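Local coordinates for response regulator (Vibrio cholerae O1 biovar El Tor, PDB 7KPO), which probably binds DNA, as the DNA-binding domain of the sensor histidine kinase ChiS, and so may couple signalling to gene control, at residues 49-53 and 54-58; 59-62 and 63-66. All blocks are in the same frame, centred on the assembly; numbering follows the deposited sequence. Where two conformers were deposited one is given.

Contact 1. Residues 49-53 and 54-58. With FMT (formic acid), chain H.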
loop_
_atom_site.group_PDB
_atom_site.type_symbol
_atom_site.label_atom_id
_atom_site.label_comp_id
_atom_site.label_asym_id
_atom_site.label_seq_id
_atom_site.Cartn_x
_atom_site.Cartn_y
_atom_site.Cartn_z
ATOM N N THR A 49 -24.915 25.189 0.326
ATOM C CA THR A 49 -24.596 23.749 0.103
ATOM C C THR A 49 -23.231 23.425 0.728
ATOM O O THR A 49 -22.330 24.282 0.624
ATOM C CB THR A 49 -24.597 23.418 -1.398
ATOM O OG1 THR A 49 -25.869 23.768 -1.944
ATOM C CG2 THR A 49 -24.313 21.960 -1.691
ATOM N N LEU A 50 -23.086 22.247 1.350
ATOM C CA LEU A 50 -21.782 21.853 1.961
ATOM C C LEU A 50 -20.795 21.522 0.840
ATOM O O LEU A 50 -21.154 20.730 -0.049
ATOM C CB LEU A 50 -21.947 20.651 2.898
ATOM C CG LEU A 50 -22.777 20.882 4.161
ATOM C CD1 LEU A 50 -22.795 19.630 5.022
ATOM C CD2 LEU A 50 -22.246 22.061 4.965
ATOM N N GLN A 51 -19.597 22.104 0.895
ATOM C CA GLN A 51 -18.580 21.873 -0.164
ATOM C C GLN A 51 -17.183 21.770 0.451
ATOM O O GLN A 51 -16.915 22.456 1.451
ATOM C CB GLN A 51 -18.549 23.036 -1.161
ATOM C CG GLN A 51 -19.881 23.347 -1.834
ATOM C CD GLN A 51 -20.338 22.295 -2.814
ATOM O OE1 GLN A 51 -19.618 21.356 -3.139
ATOM N NE2 GLN A 51 -21.549 22.466 -3.320
ATOM N N THR A 52 -16.335 20.935 -0.145
ATOM C CA THR A 52 -14.905 20.824 0.250
ATOM C C THR A 52 -14.202 21.882 -0.605
ATOM O O THR A 52 -13.436 21.527 -1.490
ATOM C CB THR A 52 -14.410 19.388 0.060
ATOM O OG1 THR A 52 -14.678 18.989 -1.283
ATOM C CG2 THR A 52 -15.084 18.413 0.997
ATOM N N ARG A 53 -14.493 23.143 -0.305
ATOM C CA ARG A 53 -14.050 24.309 -1.120
ATOM C C ARG A 53 -12.541 24.295 -1.408
ATOM O O ARG A 53 -12.188 24.493 -2.587
ATOM C CB ARG A 53 -14.465 25.610 -0.429
ATOM C CG ARG A 53 -14.311 26.850 -1.297
ATOM C CD ARG A 53 -14.761 28.090 -0.552
ATOM N NE ARG A 53 -13.939 28.332 0.624
ATOM C CZ ARG A 53 -14.219 29.216 1.571
ATOM N NH1 ARG A 53 -13.401 29.363 2.598
ATOM N NH2 ARG A 53 -15.322 29.940 1.497
ATOM N N THR A 54 -11.703 24.117 -0.394
ATOM C CA THR A 54 -10.242 24.172 -0.666
ATOM C C THR A 54 -9.775 22.908 -1.396
ATOM O O THR A 54 -9.011 23.031 -2.367
ATOM C CB THR A 54 -9.464 24.438 0.622
ATOM O OG1 THR A 54 -10.038 25.596 1.227
ATOM C CG2 THR A 54 -7.990 24.650 0.363
ATOM N N LEU A 55 -10.203 21.733 -0.938
ATOM C CA LEU A 55 -9.823 20.473 -1.623
ATOM C C LEU A 55 -10.168 20.570 -3.116
ATOM O O LEU A 55 -9.362 20.149 -3.955
ATOM C CB LEU A 55 -10.589 19.320 -0.970
ATOM C CG LEU A 55 -10.479 17.962 -1.663
ATOM C CD1 LEU A 55 -9.030 17.501 -1.757
ATOM C CD2 LEU A 55 -11.331 16.930 -0.936
ATOM N N ASP A 56 -11.331 21.129 -3.437
ATOM C CA ASP A 56 -11.783 21.195 -4.851
ATOM C C ASP A 56 -10.774 21.962 -5.707
ATOM O O ASP A 56 -10.658 21.646 -6.895
ATOM C CB ASP A 56 -13.172 21.822 -4.946
ATOM C CG ASP A 56 -14.274 20.973 -4.341
ATOM O OD1 ASP A 56 -13.994 19.820 -3.958
ATOM O OD2 ASP A 56 -15.410 21.468 -4.275
ATOM N N LYS A 57 -10.066 22.924 -5.126
ATOM C CA LYS A 57 -9.086 23.736 -5.899
ATOM C C LYS A 57 -7.919 22.865 -6.376
ATOM O O LYS A 57 -7.281 23.229 -7.372
ATOM C CB LYS A 57 -8.550 24.888 -5.045
ATOM C CG LYS A 57 -9.592 25.923 -4.647
ATOM C CD LYS A 57 -9.051 27.046 -3.796
ATOM C CE LYS A 57 -10.125 28.043 -3.420
ATOM N NZ LYS A 57 -9.583 29.157 -2.608
ATOM N N TYR A 58 -7.668 21.743 -5.708
ATOM C CA TYR A 58 -6.517 20.863 -6.031
ATOM C C TYR A 58 -6.848 19.892 -7.164
ATOM O O TYR A 58 -5.955 19.131 -7.556
ATOM C CB TYR A 58 -6.097 20.091 -4.778
ATOM C CG TYR A 58 -5.350 20.924 -3.770
ATOM C CD1 TYR A 58 -5.984 21.894 -3.013
ATOM C CD2 TYR A 58 -3.997 20.730 -3.563
ATOM C CE1 TYR A 58 -5.289 22.657 -2.086
ATOM C CE2 TYR A 58 -3.286 21.487 -2.648
ATOM C CZ TYR A 58 -3.929 22.460 -1.909
ATOM O OH TYR A 58 -3.228 23.195 -0.996
HETATM C C FMT H . -8.940 23.803 4.101
HETATM O O1 FMT H . -9.349 22.740 3.669
HETATM O O2 FMT H . -9.537 24.974 3.964
HETATM O O HOH W 1 -17.293 20.148 -2.794
#

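Contact 2. Residues 59-62 and 63-66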
loop_
_atom_site.group_PDB
_atom_site.type_symbol
_atom_site.label_atom_id
_atom_site.label_comp_id
_atom_site.label_asym_id
_atom_site.label_seq_id
_atom_site.Cartn_x
_atom_site.Cartn_y
_atom_site.Cartn_z
ATOM N N LEU A 59 -8.055 19.973 -7.726
ATOM C CA LEU A 59 -8.480 18.967 -8.733
ATOM C C LEU A 59 -8.336 19.515 -10.153
ATOM O O LEU A 59 -8.627 18.765 -11.089
ATOM C CB LEU A 59 -9.914 18.530 -8.415
ATOM C CG LEU A 59 -10.138 18.044 -6.977
ATOM C CD1 LEU A 59 -11.570 17.576 -6.777
ATOM C CD2 LEU A 59 -9.154 16.942 -6.600
ATOM N N ARG A 60 -7.881 20.761 -10.293
ATOM C CA ARG A 60 -7.655 21.387 -11.620
ATOM C C ARG A 60 -6.388 22.235 -11.523
ATOM O O ARG A 60 -6.222 22.959 -10.527
ATOM C CB ARG A 60 -8.836 22.267 -12.055
ATOM C CG ARG A 60 -10.146 21.513 -12.227
ATOM C CD ARG A 60 -11.335 22.362 -12.654
ATOM N NE ARG A 60 -11.284 22.873 -14.025
ATOM C CZ ARG A 60 -11.169 24.155 -14.385
ATOM N NH1 ARG A 60 -11.106 25.118 -13.478
ATOM N NH2 ARG A 60 -11.148 24.472 -15.670
ATOM N N ILE A 61 -5.548 22.189 -12.548
ATOM C CA ILE A 61 -4.311 23.012 -12.499
ATOM C C ILE A 61 -4.681 24.505 -12.463
ATOM O O ILE A 61 -3.949 25.264 -11.825
ATOM C CB ILE A 61 -3.380 22.652 -13.676
ATOM C CG1 ILE A 61 -1.962 23.183 -13.465
ATOM C CG2 ILE A 61 -3.947 23.105 -15.014
ATOM C CD1 ILE A 61 -1.258 22.624 -12.245
ATOM N N GLU A 62 -5.799 24.898 -13.077
ATOM C CA GLU A 62 -6.196 26.331 -13.144
ATOM C C GLU A 62 -6.523 26.901 -11.760
ATOM O O GLU A 62 -6.381 28.124 -11.581
ATOM C CB GLU A 62 -7.437 26.515 -14.022
ATOM C CG GLU A 62 -7.224 26.226 -15.497
ATOM C CD GLU A 62 -7.262 24.777 -15.950
ATOM O OE1 GLU A 62 -7.453 23.880 -15.103
ATOM O OE2 GLU A 62 -7.144 24.558 -17.173
ATOM N N THR A 63 -6.950 26.053 -10.827
ATOM C CA THR A 63 -7.394 26.534 -9.492
ATOM C C THR A 63 -6.403 26.158 -8.388
ATOM O O THR A 63 -6.599 26.607 -7.247
ATOM C CB THR A 63 -8.784 25.969 -9.175
ATOM O OG1 THR A 63 -8.730 24.545 -9.273
ATOM C CG2 THR A 63 -9.853 26.497 -10.108
ATOM N N LEU A 64 -5.376 25.373 -8.701
ATOM C CA LEU A 64 -4.427 24.936 -7.650
ATOM C C LEU A 64 -3.857 26.172 -6.959
ATOM O O LEU A 64 -3.375 27.085 -7.627
ATOM C CB LEU A 64 -3.321 24.106 -8.301
ATOM C CG LEU A 64 -2.293 23.542 -7.327
ATOM C CD1 LEU A 64 -2.922 22.493 -6.419
ATOM C CD2 LEU A 64 -1.115 22.963 -8.083
ATOM N N PRO A 65 -3.879 26.253 -5.609
ATOM C CA PRO A 65 -3.346 27.427 -4.924
ATOM C C PRO A 65 -1.886 27.750 -5.266
ATOM O O PRO A 65 -1.114 26.861 -5.597
ATOM C CB PRO A 65 -3.479 27.064 -3.439
ATOM C CG PRO A 65 -4.656 26.114 -3.414
ATOM C CD PRO A 65 -4.486 25.289 -4.675
ATOM N N LYS A 66 -1.552 29.034 -5.170
ATOM C CA LYS A 66 -0.164 29.502 -5.408
ATOM C C LYS A 66 0.761 28.775 -4.428
ATOM O O LYS A 66 1.888 28.439 -4.823
ATOM C CB LYS A 66 -0.110 31.023 -5.228
ATOM C CG LYS A 66 1.262 31.665 -5.391
ATOM C CD LYS A 66 1.241 33.181 -5.284
ATOM C CE LYS A 66 0.720 33.698 -3.958
ATOM N NZ LYS A 66 1.540 33.225 -2.817
HETATM O O HOH W 2 -3.631 27.805 -10.197
#

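Contact 1. Residues 49-53 and 54-58
Thr52 and Asp56 grip each other in both directions, one bond running from side chain to side chain and the other from backbone to backbone. The hydroxyl OG1 of Thr52 donates to OD1 of Asp56 at 2.9 Å. It meets that oxygen from above the carboxylate plane, 44° out of it; the two side chains cross at about a right angle. In return, the backbone N of Asp56 donates to Thr52 O at 2.9 Å, with an N-H...O angle of 155°. The first torsion of Thr52 (chi1 54°) sets OG1 between its own N and carbonyl carbon, which turns the hydroxyl toward Asp56. OD1 also forms a salt bridge to Lys31 of helix 31-38, so it has two partners of different kinds.

The other carboxylate oxygen is held through water 1. This water donates to Asp56 OD2 at 2.7 Å and to Gln51 OE1 at 2.6 Å, and accepts from Thr52 N at 2.9 Å. It ties the end of the strand to the helix.

On the inner side, methyl CD2 of Leu55 lies 3.9 Å from Thr52 OG1, and Leu55 packs on towards Trp41 and Met16. Along the helix, CG of Lys57 rests 3.6 Å from Arg53 O. Thr54 OG1 donates to O2 of a formic acid molecule at 2.9 Å.

Thr52 is the centre of an inverse gamma turn, and the whole is a strand-to-helix junction: strand 49-51 of the two-stranded antiparallel sheet turns sharply into the short helix 53-57.

Contact 2. Residues 59-62 and 63-66
The side chains of Arg60 and Thr63 cross obliquely on the surface, over two overlapping beta turns, Arg60-Thr63 and Ile61-Leu64. CB of Arg60 lies 3.6 Å from OG1 of Thr63. Farther out, the arginine chain bends at chi3 (70°), and its guanidinium swings back towards the turn. There the methyl CG2 of Thr63 sits at the edge of the group, near its plane, 3.9 Å from NH1. Glu62 approaches the same group differently. Its OE1 stands over the centre of one guanidinium face, and the ion pair from Arg60 NH2 is long, at 3.8 Å. No N-H points at the oxygen, so the pairing is one of charges alone.

The hydroxyl of Thr63 looks the other way along the chain. With chi1 at 56°, OG1 lies between the backbone N and the carbonyl carbon, and it is probably hydrogen-bonded to the backbone oxygen of Lys57 in the preceding helix.

The backbone holds the turns closed. Thr63 N donates to Arg60 O at 3.2 Å. Leu64 N has two acceptors, Arg60 O and Ile61 O, and both bonds are weak.

Ile61 and Leu64 meet by their ends on another side of the turns. CD1 of the isoleucine touches CD2 of the leucine at 4.2 Å. Ile61 also packs on Arg9 and Val13 of helix 2-27, while Leu64 goes inward against Tyr58. Just past the turns, NH1 of Arg9 hydrogen-bonds to Pro65 O. On the backbone of Ile61 and Leu64, water 2 lies 3.0 Å from Ile61 O and 2.7 Å from Leu64 O.

In the fold
Contact 2 follows contact 1 directly along the chain, with their centres 12 Å apart. The first leads from the small sheet into helix 53-57, and the second leads from that helix towards helix 70-83. The approach of Lys57 O to Thr63 OG1, at 2.7 Å, joins the two. The ring of Tyr58 adds packing: its CD2 is 3.5 Å from Leu64 CD1, and its CE1 is 3.8 Å from Pro65 CG. Both contacts lean on helix 2-27. The formic acid at contact 1, probably from the crystallisation liquor, is also hydrogen-bonded to Tyr44 OH and Arg42 N.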